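Local coordinates for NimC/NimA family protein (Clostridium acetobutylicum, PDB 2IG6) that binds flavin mononucleotide and, like other members of the pyridoxamine 5'-phosphate oxidase family, probably acts as a flavin-dependent oxidoreductase, at residues R102-E106 with S120-G124. Sequence-based numbering, arbitrary orientation.
Sequences REVKE and SVDDG
Arg-102 reaches from the first turn of helix 102-111 to Val-121 and Asp-122, the central pair of a type I beta turn running from Ser-120 to Asp-123. The contact ties the helix, at the surface of the split beta-barrel fold of the pyridoxamine 5'-phosphate oxidase family, to the loop that leads into strand 126-139. With CG anti to the backbone N (chi1 -166°) and the chain extended as far as NE, Arg-102 carries its guanidinium over Val-121, whose CG1, in one of the valine's two conformers, lies 3.8 Å from the plane, over the centre of one face. In that conformer the same methyl touches the aliphatic stem, 3.6 Å from Arg-102 CG, and also meets Glu-106 CG. Lys-105 is looser, its CB 4.2 Å from Val-121 CG1, while its side chain also rests on Phe-126. Arg-102, Asp-122 and Glu-106 form a salt-bridge network. Asp-122 is gripped side-on, its carboxylate plane turned 42° from the guanidinium: NH2 of Arg-102 gives OD2 the shorter bond, 2.9 Å and nearly in the guanidinium plane, and NE gives OD1 a longer one of 3.3 Å. Both oxygens are met on their syn sides. One helical turn on, Glu-106 OE2 forms a salt bridge with Arg-102 NH1, 2.9 Å away.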
loop_
_atom_site.group_PDB
_atom_site.type_symbol
_atom_site.label_atom_id
_atom_site.label_comp_id
_atom_site.label_asym_id
_atom_site.label_seq_id
_atom_site.Cartn_x
_atom_site.Cartn_y
_atom_site.Cartn_z
ATOM N N ARG A 102 -0.406 -3.076 29.111
ATOM C CA ARG A 102 -0.904 -1.735 29.356
ATOM C C ARG A 102 0.196 -0.687 29.222
ATOM O O ARG A 102 -0.049 0.407 28.687
ATOM C CB ARG A 102 -1.538 -1.668 30.743
ATOM C CG ARG A 102 -2.373 -0.448 31.000
ATOM C CD ARG A 102 -3.060 -0.573 32.370
ATOM N NE ARG A 102 -4.004 0.509 32.630
ATOM C CZ ARG A 102 -3.651 1.734 33.011
ATOM N NH1 ARG A 102 -2.370 2.060 33.178
ATOM N NH2 ARG A 102 -4.585 2.647 33.234
ATOM N N GLU A 103 1.402 -1.027 29.685
ATOM C CA GLU A 103 2.549 -0.105 29.668
ATOM C C GLU A 103 2.923 0.333 28.242
ATOM O O GLU A 103 3.394 1.449 28.025
ATOM C CB GLU A 103 3.785 -0.730 30.362
ATOM C CG GLU A 103 4.580 -1.696 29.443
ATOM C CD GLU A 103 5.408 -2.720 30.208
ATOM O OE1 GLU A 103 4.788 -3.498 30.964
ATOM O OE2 GLU A 103 6.666 -2.761 30.047
ATOM N N VAL A 104 2.715 -0.542 27.267
ATOM C CA VAL A 104 3.048 -0.197 25.886
ATOM C C VAL A 104 2.039 0.801 25.329
ATOM O O VAL A 104 2.417 1.729 24.611
ATOM C CB VAL A 104 3.153 -1.427 24.956
ATOM C CG1 VAL A 104 3.739 -1.016 23.641
ATOM C CG2 VAL A 104 4.027 -2.488 25.575
ATOM N N LYS A 105 0.765 0.617 25.678
ATOM C CA LYS A 105 -0.271 1.564 25.297
ATOM C C LYS A 105 -0.005 2.940 25.880
ATOM O O LYS A 105 -0.161 3.945 25.176
ATOM C CB LYS A 105 -1.652 1.064 25.724
ATOM C CG LYS A 105 -2.084 -0.172 24.971
ATOM C CD LYS A 105 -3.282 -0.832 25.634
ATOM C CE LYS A 105 -3.521 -2.204 25.020
ATOM N NZ LYS A 105 -4.533 -2.963 25.765
ATOM N N GLU A 106 0.396 2.988 27.153
ATOM C CA GLU A 106 0.770 4.251 27.785
ATOM C C GLU A 106 1.911 4.939 27.049
ATOM O O GLU A 106 1.866 6.146 26.812
ATOM C CB GLU A 106 1.165 4.037 29.254
ATOM C CG GLU A 106 -0.014 3.632 30.103
ATOM C CD GLU A 106 0.328 3.433 31.552
ATOM O OE1 GLU A 106 1.272 2.662 31.840
ATOM O OE2 GLU A 106 -0.357 4.050 32.399
ATOM N N SER A 120 -7.394 6.195 24.354
ATOM C CA SER A 120 -6.928 6.328 25.719
ATOM C C SER A 120 -6.615 4.932 26.248
ATOM O O SER A 120 -7.130 3.949 25.738
ATOM C CB SER A 120 -7.966 7.050 26.593
ATOM O OG SER A 120 -9.204 6.372 26.605
ATOM N N VAL A 121 -5.777 4.850 27.273
ATOM C CA VAL A 121 -5.232 3.563 27.752
ATOM C C VAL A 121 -6.311 2.527 28.061
ATOM O O VAL A 121 -6.123 1.340 27.818
ATOM C CB VAL A 121 -4.380 3.684 29.057
ATOM C CG1 VAL A 121 -3.528 2.422 29.253
ATOM C CG2 VAL A 121 -3.489 4.926 29.061
ATOM N N ASP A 122 -7.424 2.971 28.634
ATOM C CA ASP A 122 -8.442 2.034 29.108
ATOM C C ASP A 122 -9.699 2.092 28.272
ATOM O O ASP A 122 -10.789 1.765 28.759
ATOM C CB ASP A 122 -8.789 2.322 30.569
ATOM C CG ASP A 122 -7.654 1.998 31.509
ATOM O OD1 ASP A 122 -7.005 0.942 31.338
ATOM O OD2 ASP A 122 -7.412 2.801 32.432
ATOM N N ASP A 123 -9.561 2.477 27.014
ATOM C CA ASP A 123 -10.737 2.609 26.166
ATOM C C ASP A 123 -11.257 1.282 25.621
ATOM O O ASP A 123 -12.321 1.257 25.020
ATOM C CB ASP A 123 -10.519 3.630 25.046
ATOM C CG ASP A 123 -9.494 3.188 24.004
ATOM O OD1 ASP A 123 -9.037 2.015 24.018
ATOM O OD2 ASP A 123 -9.153 4.050 23.173
ATOM N N GLY A 124 -10.523 0.192 25.835
ATOM C CA GLY A 124 -10.961 -1.129 25.392
ATOM C C GLY A 124 -10.846 -1.389 23.887
ATOM O O GLY A 124 -11.153 -2.484 23.416
#